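Local coordinates for protein putative epimerase (Burkholderia cenocepacia, PDB 4LW8) that probably acts as an NAD(P)-dependent sugar-nucleotide epimerase or dehydratase in bacterial lipopolysaccharide O-antigen biosynthesis, at residues R19-V23 against A80-P86; F29-Y33 against Y188-Q193; V45-P51 against C64-D70; L71-M77 against V112-L117. The contacts are given in a common frame with arbitrary orientation. Numbering follows the deposited sequence.

How the contacts relate
From the N terminus, strand 20-24 leads into helix 29-40, strand 44-49, strand 65-68 and helix 74-84, all within the NAD(P)-binding Rossmann fold. Contact 3 closes the shortest loop, 45-51 onto 64-70, and is nested inside the loop of contact 1, which returns helix 74-84 to the first strand. The two touch through Ala21 O to Trp46 N, 2.7 Å. Contact 4 starts just after contact 3 ends, shares helix 74-84 with contact 1 and crosses it along the chain, reaching helix 103-122. Contact 2 spans the longest loop, enclosing contacts 3 and 4 and crossing contact 1; it joins helix 29-40 to the end of strand 180-189.

Contact 1 (R19-V23 against A80-P86); sequences RRAFV and AAADARP
Phe22 forms the apolar centre where strand 20-23 of a Rossmann fold is covered by the C-terminal part of helix 74-84 (residues 80-84). The strand is extended (phi -114 to -129°, psi 117 to 151°) and runs nearly antiparallel to the helix: the N-to-C directions make 158°, and the two axes approach to 9.6 Å. The t rotamer of Phe22 (chi1 -176°, chi2 66°) sets its ring against the helix, with CD1 3.8 Å from Ala84 CB and CZ 4.4 Å from Ala80 CB, while Phe22 CB packs 3.5 Å from Pro86 CB. Leu117 of helix 103-122 and Thr48 of strand 44-49 also touch Phe22, so the ring lies within the layer between sheet and helices.

The helix ends at Ala84; Arg85, with positive phi (49/51°), leaves it and turns the chain into Pro86 (-71/149°). Pro86 lies beside the strand, its CA 4.8 Å from that of Arg20 and 3.6 Å from Arg20 O. At the polar edge the CA-to-CB bond of Arg20 points toward 80-86, and the extended chain (m, t, t) brings NH1 to the carbonyls that end the helix. Its NH1 also lies 3.8 Å from Arg85 NH2, a close pair of like charges. Arg20 NH1 donates a well-aligned hydrogen bond to Ala84 O (3.0 Å, 170°) and a weak one to Asp83 O (3.0 Å, 125°).

Contact 2 (F29-Y33 against Y188-Q193); sequences FTGRY and YTGVGQ
Hydrogen bonds join the first turn of helix 29-40, the first helix of the Rossmann fold after strand 20-24, to the type II turn Gly190-Gln193 that follows strand 188-189. Val191 O accepts from Tyr33 OH (2.6 Å) and Arg32 NH2 (3.0 Å); Arg32 NH1 salt-bridges Asp58. Thr30 OG1 and Tyr188 OH share a third bond of 2.6 Å. Gln193 NE2 donates to Tyr188 O (3.0 Å).

Packing centres on Phe29 (chi1 t), whose CA is 5.6 Å from that of Gln193. Gln193 CB sits 3.6 Å from the centroid of the Phe29 ring, a CH-pi contact; Phe29 CE2 meets Tyr188 CE1 at 3.8 Å. Gly190 (160/-178°) and Gly192 (107/-13°, third in the turn) have backbone angles that suit glycine, and a CB on Gly192 would clash with Arg32 NH2. Gly31 belongs to the Gly-x-x-Gly-x-x-Gly stretch that in this family usually, and probably here, wraps the dinucleotide.

Val227 of helix 227-240 touches Phe29, Tyr33 and Tyr188, while Val191 packs on Trp314 of helix 308-321.

Contact 3 (V45-P51 against C64-D70); sequences VWGTVAP and CTLLPVD
Five backbone hydrogen bonds pair 45-49 with 65-69 in parallel, using alternate residues of each. Thr65 N donates to Val45 O (3.0 Å), Gly47 N to Thr65 O (2.9 Å), Leu67 N to Gly47 O (2.8 Å, 176°), Val49 N to Leu67 O (3.0 Å) and, just past strand 65-68, Val69 N to Val49 O (2.9 Å). The intervening residues Trp46 and Thr48 of the first strand turn their backbone polar groups the other way, to Ala21 and Val23 of strand 20-24. CA-H...O contacts supplement the set, such as Trp46 CA to Thr65 O at 3.2 Å.

The axes lie 4.4 Å apart and cross at -32°; the bridges run Trp46-Thr65, Gly47-Leu66, Thr48-Leu67 and Val49-Pro68. On the face with Trp46, Thr48, Thr65 and Leu67, the indole (m, chi2 43°) takes Thr65 CB over its five-membered ring, 3.9 Å from the centroid, a CH-pi contact, and Trp46 CE3 meets Leu67 CD1 at 3.9 Å. Trp46 NE1 is bonded to Asp44, and Thr48 OG1 to the backbone N of Gly25. On the other face Val49 CG1 reaches Leu66 CB at 4.2 Å. Beyond the bridges, Pro51 CD packs 3.7 Å from Val69 C.

The strand order 65-68, 44-49, 20-24, 88-91, all parallel, is the 3-2-1-4 order of a Rossmann fold.

Contact 4 (L71-M77 against V112-L117); sequences LLDAEAM and VGTRNL
Asn116 (chi1 m, -69°) overlaps the turn that leads into helix 74-77, its CB directed toward 71-77. Its ND2 donates to Leu71 O at 2.7 Å and 176°, and also gives a hydrogen bond to a water, 3.0 Å from ND2, which in turn donates to Leu72 O at 2.7 Å. A second water donates to Ala74 O (2.7 Å) and Asn116 O (2.9 Å).

Asp73 is the N-cap residue, its OD1 (t rotamer) accepting from Ala76 N at 3.1 Å. Closest CA pairs are Leu71-Gly113 (4.7 Å), Ala74-Asn116 (5.2 Å) and Met77-Leu117 (6.4 Å). Gly113 permits the first, since a CB there would lie 3.2 Å from Leu71 CB. Met77 SD packs 4.0 Å from Leu117 CD1, and Leu72 CD2 4.4 Å from Val112 CG1.

Arg115 of helix 103-122 salt-bridges Asp159 of the second subunit. Rossmann-fold helices 74-84 and 103-122 thus pack together, and buried Asn116 uses both ND2 hydrogens, on Leu71 O and water, which implies a solvent-completed polar edge.

Contact 1 (R19-V23 against A80-P86)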
loop_
_atom_site.group_PDB
_atom_site.type_symbol
_atom_site.label_atom_id
_atom_site.label_comp_id
_atom_site.label_asym_id
_atom_site.label_seq_id
_atom_site.Cartn_x
_atom_site.Cartn_y
_atom_site.Cartn_z
ATOM N N ARG A 19 12.307 -17.918 -27.918
ATOM C CA ARG A 19 12.341 -17.291 -26.597
ATOM C C ARG A 19 11.411 -16.079 -26.531
ATOM O O ARG A 19 11.532 -15.148 -27.324
ATOM C CB ARG A 19 13.769 -16.876 -26.247
ATOM C CG ARG A 19 13.943 -16.454 -24.806
ATOM C CD ARG A 19 15.408 -16.208 -24.491
ATOM N NE ARG A 19 15.655 -16.195 -23.050
ATOM C CZ ARG A 19 16.703 -15.611 -22.477
ATOM N NH1 ARG A 19 17.604 -14.978 -23.221
ATOM N NH2 ARG A 19 16.844 -15.655 -21.157
ATOM N N ARG A 20 10.489 -16.084 -25.577
ATOM C CA ARG A 20 9.433 -15.088 -25.583
ATOM C C ARG A 20 9.495 -14.108 -24.414
ATOM O O ARG A 20 9.860 -14.457 -23.287
ATOM C CB ARG A 20 8.071 -15.785 -25.601
ATOM C CG ARG A 20 7.831 -16.589 -26.878
ATOM C CD ARG A 20 6.743 -17.594 -26.647
ATOM N NE ARG A 20 6.322 -18.314 -27.840
ATOM C CZ ARG A 20 5.113 -18.845 -27.952
ATOM N NH1 ARG A 20 4.253 -18.695 -26.953
ATOM N NH2 ARG A 20 4.751 -19.495 -29.046
ATOM N N ALA A 21 9.135 -12.867 -24.706
ATOM C CA ALA A 21 8.926 -11.870 -23.663
ATOM C C ALA A 21 7.470 -11.458 -23.683
ATOM O O ALA A 21 6.821 -11.502 -24.735
ATOM C CB ALA A 21 9.821 -10.673 -23.868
ATOM N N PHE A 22 6.965 -11.064 -22.516
ATOM C CA PHE A 22 5.590 -10.632 -22.355
ATOM C C PHE A 22 5.592 -9.281 -21.635
ATOM O O PHE A 22 6.097 -9.164 -20.514
ATOM C CB PHE A 22 4.801 -11.687 -21.573
ATOM C CG PHE A 22 3.335 -11.388 -21.418
ATOM C CD1 PHE A 22 2.494 -11.377 -22.520
ATOM C CD2 PHE A 22 2.793 -11.153 -20.156
ATOM C CE1 PHE A 22 1.138 -11.125 -22.376
ATOM C CE2 PHE A 22 1.437 -10.886 -20.002
ATOM C CZ PHE A 22 0.606 -10.876 -21.111
ATOM N N VAL A 23 5.064 -8.258 -22.293
ATOM C CA VAL A 23 5.117 -6.890 -21.767
ATOM C C VAL A 23 3.725 -6.328 -21.617
ATOM O O VAL A 23 3.021 -6.182 -22.602
ATOM C CB VAL A 23 5.921 -5.950 -22.688
ATOM C CG1 VAL A 23 5.978 -4.548 -22.092
ATOM C CG2 VAL A 23 7.344 -6.531 -22.948
ATOM N N ALA A 80 -3.975 -15.318 -21.519
ATOM C CA ALA A 80 -2.919 -14.645 -22.278
ATOM C C ALA A 80 -1.521 -15.142 -21.877
ATOM O O ALA A 80 -0.671 -15.390 -22.727
ATOM C CB ALA A 80 -3.004 -13.126 -22.096
ATOM N N ALA A 81 -1.283 -15.276 -20.576
ATOM C CA ALA A 81 0.012 -15.729 -20.084
ATOM C C ALA A 81 0.304 -17.153 -20.515
ATOM O O ALA A 81 1.432 -17.484 -20.900
ATOM C CB ALA A 81 0.064 -15.639 -18.573
ATOM N N ALA A 82 -0.710 -18.004 -20.423
ATOM C CA ALA A 82 -0.532 -19.417 -20.749
ATOM C C ALA A 82 -0.237 -19.610 -22.247
ATOM O O ALA A 82 0.441 -20.554 -22.637
ATOM C CB ALA A 82 -1.757 -20.224 -20.319
ATOM N N ASP A 83 -0.755 -18.705 -23.065
ATOM C CA ASP A 83 -0.525 -18.701 -24.510
ATOM C C ASP A 83 0.870 -18.137 -24.801
ATOM O O ASP A 83 1.629 -18.699 -25.586
ATOM C CB ASP A 83 -1.609 -17.859 -25.202
ATOM C CG ASP A 83 -1.610 -17.994 -26.738
ATOM O OD1 ASP A 83 -1.114 -18.998 -27.281
ATOM O OD2 ASP A 83 -2.120 -17.071 -27.398
ATOM N N ALA A 84 1.192 -17.011 -24.164
ATOM C CA ALA A 84 2.468 -16.337 -24.369
ATOM C C ALA A 84 3.657 -17.152 -23.830
ATOM O O ALA A 84 4.730 -17.140 -24.419
ATOM C CB ALA A 84 2.436 -14.942 -23.725
ATOM N N ARG A 85 3.465 -17.837 -22.704
ATOM C CA ARG A 85 4.514 -18.664 -22.091
ATOM C C ARG A 85 5.860 -17.935 -21.957
ATOM O O ARG A 85 6.888 -18.449 -22.372
ATOM C CB ARG A 85 4.724 -19.953 -22.879
ATOM C CG ARG A 85 3.599 -20.940 -22.691
ATOM C CD ARG A 85 3.944 -22.325 -23.204
ATOM N NE ARG A 85 4.130 -22.385 -24.653
ATOM C CZ ARG A 85 3.146 -22.310 -25.550
ATOM N NH1 ARG A 85 1.878 -22.126 -25.161
ATOM N NH2 ARG A 85 3.438 -22.397 -26.845
ATOM N N PRO A 86 5.858 -16.730 -21.386
ATOM C CA PRO A 86 7.100 -15.958 -21.461
ATOM C C PRO A 86 8.240 -16.485 -20.596
ATOM O O PRO A 86 7.995 -17.064 -19.544
ATOM C CB PRO A 86 6.661 -14.582 -20.951
ATOM C CG PRO A 86 5.598 -14.910 -19.962
ATOM C CD PRO A 86 4.830 -16.038 -20.583
#

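Contact 2 (F29-Y33 against Y188-Q193)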
loop_
_atom_site.group_PDB
_atom_site.type_symbol
_atom_site.label_atom_id
_atom_site.label_comp_id
_atom_site.label_asym_id
_atom_site.label_seq_id
_atom_site.Cartn_x
_atom_site.Cartn_y
_atom_site.Cartn_z
ATOM N N PHE A 29 4.083 4.516 -24.326
ATOM C CA PHE A 29 5.351 5.202 -24.550
ATOM C C PHE A 29 6.573 4.346 -24.200
ATOM O O PHE A 29 7.421 4.100 -25.047
ATOM C CB PHE A 29 5.375 6.494 -23.733
ATOM C CG PHE A 29 6.738 7.120 -23.613
ATOM C CD1 PHE A 29 7.409 7.579 -24.737
ATOM C CD2 PHE A 29 7.324 7.298 -22.366
ATOM C CE1 PHE A 29 8.648 8.165 -24.624
ATOM C CE2 PHE A 29 8.557 7.879 -22.249
ATOM C CZ PHE A 29 9.225 8.317 -23.379
ATOM N N THR A 30 6.650 3.876 -22.964
ATOM C CA THR A 30 7.797 3.091 -22.511
ATOM C C THR A 30 7.866 1.742 -23.221
ATOM O O THR A 30 8.939 1.284 -23.616
ATOM C CB THR A 30 7.735 2.870 -20.992
ATOM O OG1 THR A 30 7.693 4.149 -20.337
ATOM C CG2 THR A 30 8.955 2.100 -20.511
ATOM N N GLY A 31 6.703 1.128 -23.407
ATOM C CA GLY A 31 6.607 -0.170 -24.060
ATOM C C GLY A 31 7.208 -0.202 -25.455
ATOM O O GLY A 31 7.830 -1.177 -25.842
ATOM N N ARG A 32 7.033 0.871 -26.211
ATOM C CA ARG A 32 7.568 0.927 -27.571
ATOM C C ARG A 32 9.086 0.751 -27.585
ATOM O O ARG A 32 9.631 0.062 -28.439
ATOM C CB ARG A 32 7.185 2.238 -28.254
ATOM C CG ARG A 32 7.864 2.415 -29.601
ATOM C CD ARG A 32 7.205 3.482 -30.444
ATOM N NE ARG A 32 7.480 4.823 -29.942
ATOM C CZ ARG A 32 7.568 5.905 -30.707
ATOM N NH1 ARG A 32 7.427 5.811 -32.025
ATOM N NH2 ARG A 32 7.816 7.083 -30.154
ATOM N N TYR A 33 9.759 1.412 -26.652
ATOM C CA TYR A 33 11.199 1.277 -26.490
ATOM C C TYR A 33 11.607 -0.060 -25.837
ATOM O O TYR A 33 12.640 -0.621 -26.181
ATOM C CB TYR A 33 11.720 2.467 -25.693
ATOM C CG TYR A 33 11.532 3.752 -26.467
ATOM C CD1 TYR A 33 12.435 4.133 -27.451
ATOM C CD2 TYR A 33 10.422 4.559 -26.249
ATOM C CE1 TYR A 33 12.254 5.293 -28.174
ATOM C CE2 TYR A 33 10.240 5.733 -26.960
ATOM C CZ TYR A 33 11.156 6.085 -27.929
ATOM O OH TYR A 33 10.982 7.232 -28.659
ATOM N N TYR A 188 11.638 10.255 -16.569
ATOM C CA TYR A 188 12.263 10.006 -17.853
ATOM C C TYR A 188 11.335 10.397 -18.980
ATOM O O TYR A 188 10.112 10.496 -18.806
ATOM C CB TYR A 188 12.701 8.541 -17.981
ATOM C CG TYR A 188 11.585 7.505 -17.976
ATOM C CD1 TYR A 188 11.024 7.053 -19.170
ATOM C CD2 TYR A 188 11.116 6.954 -16.781
ATOM C CE1 TYR A 188 10.020 6.089 -19.179
ATOM C CE2 TYR A 188 10.116 5.993 -16.779
ATOM C CZ TYR A 188 9.572 5.561 -17.984
ATOM O OH TYR A 188 8.585 4.600 -17.986
ATOM N N THR A 189 11.926 10.641 -20.137
ATOM C CA THR A 189 11.171 11.196 -21.237
ATOM C C THR A 189 11.824 10.809 -22.555
ATOM O O THR A 189 12.844 10.117 -22.572
ATOM C CB THR A 189 11.057 12.733 -21.125
ATOM O OG1 THR A 189 10.059 13.204 -22.036
ATOM C CG2 THR A 189 12.397 13.412 -21.448
ATOM N N GLY A 190 11.217 11.225 -23.660
ATOM C CA GLY A 190 11.739 10.878 -24.967
ATOM C C GLY A 190 10.651 11.026 -26.001
ATOM O O GLY A 190 9.534 11.426 -25.664
ATOM N N VAL A 191 10.969 10.704 -27.252
ATOM C CA VAL A 191 10.009 10.838 -28.345
ATOM C C VAL A 191 8.807 9.918 -28.130
ATOM O O VAL A 191 8.970 8.713 -27.918
ATOM C CB VAL A 191 10.674 10.529 -29.712
ATOM C CG1 VAL A 191 9.630 10.403 -30.835
ATOM C CG2 VAL A 191 11.702 11.597 -30.046
ATOM N N GLY A 192 7.606 10.501 -28.170
ATOM C CA GLY A 192 6.373 9.748 -28.011
ATOM C C GLY A 192 5.656 9.937 -26.673
ATOM O O GLY A 192 4.510 9.520 -26.517
ATOM N N GLN A 193 6.316 10.535 -25.692
ATOM C CA GLN A 193 5.657 10.790 -24.405
ATOM C C GLN A 193 4.667 11.959 -24.525
ATOM O O GLN A 193 4.963 12.954 -25.178
ATOM C CB GLN A 193 6.694 11.078 -23.322
ATOM C CG GLN A 193 6.113 11.224 -21.925
ATOM C CD GLN A 193 7.204 11.364 -20.878
ATOM O OE1 GLN A 193 7.932 12.365 -20.839
ATOM N NE2 GLN A 193 7.333 10.354 -20.033
#

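Contact 3 (V45-P51 against C64-D70)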
loop_
_atom_site.group_PDB
_atom_site.type_symbol
_atom_site.label_atom_id
_atom_site.label_comp_id
_atom_site.label_asym_id
_atom_site.label_seq_id
_atom_site.Cartn_x
_atom_site.Cartn_y
_atom_site.Cartn_z
ATOM N N VAL A 45 8.607 -10.785 -28.884
ATOM C CA VAL A 45 7.906 -9.919 -27.942
ATOM C C VAL A 45 6.394 -10.027 -28.087
ATOM O O VAL A 45 5.847 -9.768 -29.163
ATOM C CB VAL A 45 8.341 -8.444 -28.111
ATOM C CG1 VAL A 45 7.564 -7.531 -27.167
ATOM C CG2 VAL A 45 9.823 -8.311 -27.860
ATOM N N TRP A 46 5.741 -10.457 -27.003
ATOM C CA TRP A 46 4.276 -10.454 -26.870
ATOM C C TRP A 46 3.891 -9.377 -25.866
ATOM O O TRP A 46 4.718 -8.958 -25.071
ATOM C CB TRP A 46 3.728 -11.792 -26.371
ATOM C CG TRP A 46 3.975 -12.984 -27.233
ATOM C CD1 TRP A 46 5.135 -13.313 -27.881
ATOM C CD2 TRP A 46 3.045 -14.027 -27.524
ATOM N NE1 TRP A 46 4.975 -14.484 -28.573
ATOM C CE2 TRP A 46 3.703 -14.952 -28.364
ATOM C CE3 TRP A 46 1.713 -14.264 -27.168
ATOM C CZ2 TRP A 46 3.074 -16.101 -28.855
ATOM C CZ3 TRP A 46 1.093 -15.405 -27.655
ATOM C CH2 TRP A 46 1.778 -16.310 -28.485
ATOM N N GLY A 47 2.640 -8.937 -25.874
ATOM C CA GLY A 47 2.230 -7.953 -24.892
ATOM C C GLY A 47 0.741 -7.699 -24.878
ATOM O O GLY A 47 0.026 -8.192 -25.745
ATOM N N THR A 48 0.269 -6.924 -23.901
ATOM C CA THR A 48 -1.157 -6.651 -23.802
ATOM C C THR A 48 -1.496 -5.273 -24.358
ATOM O O THR A 48 -0.656 -4.379 -24.335
ATOM C CB THR A 48 -1.656 -6.743 -22.347
ATOM O OG1 THR A 48 -1.017 -5.728 -21.550
ATOM C CG2 THR A 48 -1.342 -8.124 -21.768
ATOM N N VAL A 49 -2.716 -5.143 -24.882
ATOM C CA VAL A 49 -3.320 -3.864 -25.250
ATOM C C VAL A 49 -4.725 -3.815 -24.662
ATOM O O VAL A 49 -5.299 -4.854 -24.347
ATOM C CB VAL A 49 -3.423 -3.675 -26.789
ATOM C CG1 VAL A 49 -2.047 -3.631 -27.427
ATOM C CG2 VAL A 49 -4.281 -4.779 -27.393
ATOM N N ALA A 50 -5.294 -2.622 -24.530
ATOM C CA ALA A 50 -6.661 -2.488 -24.029
ATOM C C ALA A 50 -7.657 -2.982 -25.068
ATOM O O ALA A 50 -7.564 -2.608 -26.229
ATOM C CB ALA A 50 -6.971 -1.019 -23.675
ATOM N N PRO A 51 -8.620 -3.810 -24.649
ATOM C CA PRO A 51 -9.692 -4.246 -25.543
ATOM C C PRO A 51 -10.461 -3.055 -26.105
ATOM O O PRO A 51 -10.646 -2.070 -25.395
ATOM C CB PRO A 51 -10.582 -5.095 -24.632
ATOM C CG PRO A 51 -9.645 -5.625 -23.597
ATOM C CD PRO A 51 -8.651 -4.522 -23.356
ATOM N N CYS A 64 5.414 -7.595 -33.111
ATOM C CA CYS A 64 4.929 -7.929 -31.776
ATOM C C CYS A 64 3.594 -8.652 -31.840
ATOM O O CYS A 64 2.765 -8.354 -32.694
ATOM C CB CYS A 64 4.797 -6.670 -30.924
ATOM S SG CYS A 64 6.372 -5.853 -30.635
ATOM N N THR A 65 3.398 -9.612 -30.944
ATOM C CA THR A 65 2.117 -10.287 -30.825
ATOM C C THR A 65 1.311 -9.549 -29.746
ATOM O O THR A 65 1.708 -9.522 -28.588
ATOM C CB THR A 65 2.282 -11.775 -30.466
ATOM O OG1 THR A 65 3.040 -12.439 -31.486
ATOM C CG2 THR A 65 0.920 -12.452 -30.329
ATOM N N LEU A 66 0.202 -8.927 -30.145
ATOM C CA LEU A 66 -0.584 -8.067 -29.259
ATOM C C LEU A 66 -1.857 -8.749 -28.804
ATOM O O LEU A 66 -2.715 -9.066 -29.619
ATOM C CB LEU A 66 -0.937 -6.756 -29.973
ATOM C CG LEU A 66 0.251 -5.981 -30.542
ATOM C CD1 LEU A 66 -0.220 -4.709 -31.219
ATOM C CD2 LEU A 66 1.215 -5.654 -29.438
ATOM N N LEU A 67 -1.997 -8.952 -27.499
ATOM C CA LEU A 67 -3.169 -9.630 -26.955
ATOM C C LEU A 67 -4.119 -8.648 -26.226
ATOM O O LEU A 67 -3.718 -7.991 -25.272
ATOM C CB LEU A 67 -2.723 -10.750 -26.003
ATOM C CG LEU A 67 -1.706 -11.795 -26.510
ATOM C CD1 LEU A 67 -1.411 -12.833 -25.417
ATOM C CD2 LEU A 67 -2.180 -12.484 -27.775
ATOM N N PRO A 68 -5.377 -8.535 -26.681
ATOM C CA PRO A 68 -6.284 -7.622 -25.975
ATOM C C PRO A 68 -6.663 -8.185 -24.607
ATOM O O PRO A 68 -7.407 -9.165 -24.513
ATOM C CB PRO A 68 -7.509 -7.532 -26.904
ATOM C CG PRO A 68 -7.078 -8.152 -28.203
ATOM C CD PRO A 68 -6.017 -9.145 -27.855
ATOM N N VAL A 69 -6.131 -7.567 -23.560
ATOM C CA VAL A 69 -6.353 -8.000 -22.186
ATOM C C VAL A 69 -6.564 -6.808 -21.244
ATOM O O VAL A 69 -5.749 -5.894 -21.187
ATOM C CB VAL A 69 -5.156 -8.846 -21.638
ATOM C CG1 VAL A 69 -5.488 -9.349 -20.276
ATOM C CG2 VAL A 69 -4.828 -10.014 -22.565
ATOM N N ASP A 70 -7.663 -6.823 -20.505
ATOM C CA ASP A 70 -7.839 -5.885 -19.400
ATOM C C ASP A 70 -7.175 -6.467 -18.138
ATOM O O ASP A 70 -7.446 -7.603 -17.770
ATOM C CB ASP A 70 -9.329 -5.601 -19.189
ATOM C CG ASP A 70 -9.626 -4.909 -17.859
ATOM O OD1 ASP A 70 -8.782 -4.129 -17.364
ATOM O OD2 ASP A 70 -10.728 -5.140 -17.313
#

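Contact 4 (L71-M77 against V112-L117)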
loop_
_atom_site.group_PDB
_atom_site.type_symbol
_atom_site.label_atom_id
_atom_site.label_comp_id
_atom_site.label_asym_id
_atom_site.label_seq_id
_atom_site.Cartn_x
_atom_site.Cartn_y
_atom_site.Cartn_z
ATOM N N LEU A 71 -6.287 -5.707 -17.500
ATOM C CA LEU A 71 -5.576 -6.182 -16.300
ATOM C C LEU A 71 -6.512 -6.653 -15.183
ATOM O O LEU A 71 -6.185 -7.575 -14.428
ATOM C CB LEU A 71 -4.671 -5.081 -15.756
ATOM C CG LEU A 71 -3.365 -4.756 -16.478
ATOM C CD1 LEU A 71 -2.828 -3.446 -15.928
ATOM C CD2 LEU A 71 -2.355 -5.864 -16.284
ATOM N N LEU A 72 -7.684 -6.036 -15.080
ATOM C CA LEU A 72 -8.635 -6.430 -14.038
ATOM C C LEU A 72 -9.409 -7.702 -14.420
ATOM O O LEU A 72 -10.183 -8.238 -13.630
ATOM C CB LEU A 72 -9.590 -5.273 -13.720
ATOM C CG LEU A 72 -8.929 -4.034 -13.095
ATOM C CD1 LEU A 72 -9.987 -3.003 -12.637
ATOM C CD2 LEU A 72 -8.023 -4.427 -11.916
ATOM N N ASP A 73 -9.181 -8.184 -15.634
ATOM C CA ASP A 73 -9.806 -9.422 -16.114
ATOM C C ASP A 73 -8.855 -10.600 -15.829
ATOM O O ASP A 73 -8.011 -10.945 -16.665
ATOM C CB ASP A 73 -10.110 -9.298 -17.613
ATOM C CG ASP A 73 -10.918 -10.450 -18.154
ATOM O OD1 ASP A 73 -11.012 -11.508 -17.483
ATOM O OD2 ASP A 73 -11.475 -10.271 -19.270
ATOM N N ALA A 74 -8.981 -11.182 -14.642
ATOM C CA ALA A 74 -8.014 -12.158 -14.149
ATOM C C ALA A 74 -7.944 -13.360 -15.078
ATOM O O ALA A 74 -6.859 -13.862 -15.382
ATOM C CB ALA A 74 -8.367 -12.600 -12.714
ATOM N N GLU A 75 -9.108 -13.813 -15.539
ATOM C CA GLU A 75 -9.164 -14.979 -16.400
ATOM C C GLU A 75 -8.540 -14.698 -17.770
ATOM O O GLU A 75 -7.793 -15.532 -18.284
ATOM C CB GLU A 75 -10.601 -15.474 -16.544
ATOM C CG GLU A 75 -10.764 -16.674 -17.477
ATOM C CD GLU A 75 -9.778 -17.808 -17.187
ATOM O OE1 GLU A 75 -9.238 -18.379 -18.167
ATOM O OE2 GLU A 75 -9.560 -18.137 -15.993
ATOM N N ALA A 76 -8.809 -13.534 -18.356
ATOM C CA ALA A 76 -8.185 -13.201 -19.635
ATOM C C ALA A 76 -6.668 -13.053 -19.475
ATOM O O ALA A 76 -5.899 -13.385 -20.383
ATOM C CB ALA A 76 -8.779 -11.936 -20.224
ATOM N N MET A 77 -6.226 -12.559 -18.324
ATOM C CA MET A 77 -4.794 -12.472 -18.066
ATOM C C MET A 77 -4.168 -13.872 -17.950
ATOM O O MET A 77 -3.071 -14.117 -18.455
ATOM C CB MET A 77 -4.517 -11.662 -16.806
ATOM C CG MET A 77 -3.035 -11.523 -16.494
ATOM S SD MET A 77 -2.112 -10.681 -17.792
ATOM C CE MET A 77 -2.935 -9.090 -17.777
ATOM N N VAL A 112 -4.340 -4.692 -7.813
ATOM C CA VAL A 112 -5.014 -5.923 -8.194
ATOM C C VAL A 112 -4.637 -6.333 -9.634
ATOM O O VAL A 112 -4.428 -7.509 -9.884
ATOM C CB VAL A 112 -6.540 -5.798 -8.023
ATOM C CG1 VAL A 112 -7.277 -7.079 -8.520
ATOM C CG2 VAL A 112 -6.855 -5.532 -6.558
ATOM N N GLY A 113 -4.495 -5.375 -10.549
ATOM C CA GLY A 113 -4.054 -5.682 -11.904
ATOM C C GLY A 113 -2.689 -6.371 -11.887
ATOM O O GLY A 113 -2.454 -7.354 -12.589
ATOM N N THR A 114 -1.781 -5.854 -11.070
ATOM C CA THR A 114 -0.466 -6.480 -10.900
ATOM C C THR A 114 -0.608 -7.865 -10.264
ATOM O O THR A 114 0.035 -8.821 -10.674
ATOM C CB THR A 114 0.447 -5.607 -10.046
ATOM O OG1 THR A 114 0.590 -4.334 -10.695
ATOM C CG2 THR A 114 1.823 -6.258 -9.879
ATOM N N ARG A 115 -1.476 -7.974 -9.265
ATOM C CA ARG A 115 -1.703 -9.262 -8.639
ATOM C C ARG A 115 -2.249 -10.281 -9.659
ATOM O O ARG A 115 -1.827 -11.447 -9.668
ATOM C CB ARG A 115 -2.657 -9.126 -7.447
ATOM C CG ARG A 115 -2.701 -10.373 -6.569
ATOM C CD ARG A 115 -3.800 -10.331 -5.528
ATOM N NE ARG A 115 -3.732 -11.506 -4.664
ATOM C CZ ARG A 115 -4.224 -12.700 -4.981
ATOM N NH1 ARG A 115 -4.836 -12.884 -6.141
ATOM N NH2 ARG A 115 -4.105 -13.716 -4.133
ATOM N N ASN A 116 -3.165 -9.844 -10.526
ATOM C CA ASN A 116 -3.689 -10.738 -11.556
ATOM C C ASN A 116 -2.602 -11.258 -12.473
ATOM O O ASN A 116 -2.609 -12.436 -12.837
ATOM C CB ASN A 116 -4.754 -10.047 -12.394
ATOM C CG ASN A 116 -6.020 -9.792 -11.621
ATOM O OD1 ASN A 116 -6.247 -10.387 -10.574
ATOM N ND2 ASN A 116 -6.864 -8.922 -12.144
ATOM N N LEU A 117 -1.672 -10.381 -12.838
ATOM C CA LEU A 117 -0.525 -10.777 -13.657
ATOM C C LEU A 117 0.335 -11.834 -12.955
ATOM O O LEU A 117 0.706 -12.836 -13.564
ATOM C CB LEU A 117 0.343 -9.564 -14.008
ATOM C CG LEU A 117 1.699 -9.888 -14.649
ATOM C CD1 LEU A 117 1.529 -10.552 -16.039
ATOM C CD2 LEU A 117 2.569 -8.621 -14.747
HETATM O O HOH W 1 -9.557 -8.156 -11.027
HETATM O O HOH W 2 -4.877 -14.037 -13.550
#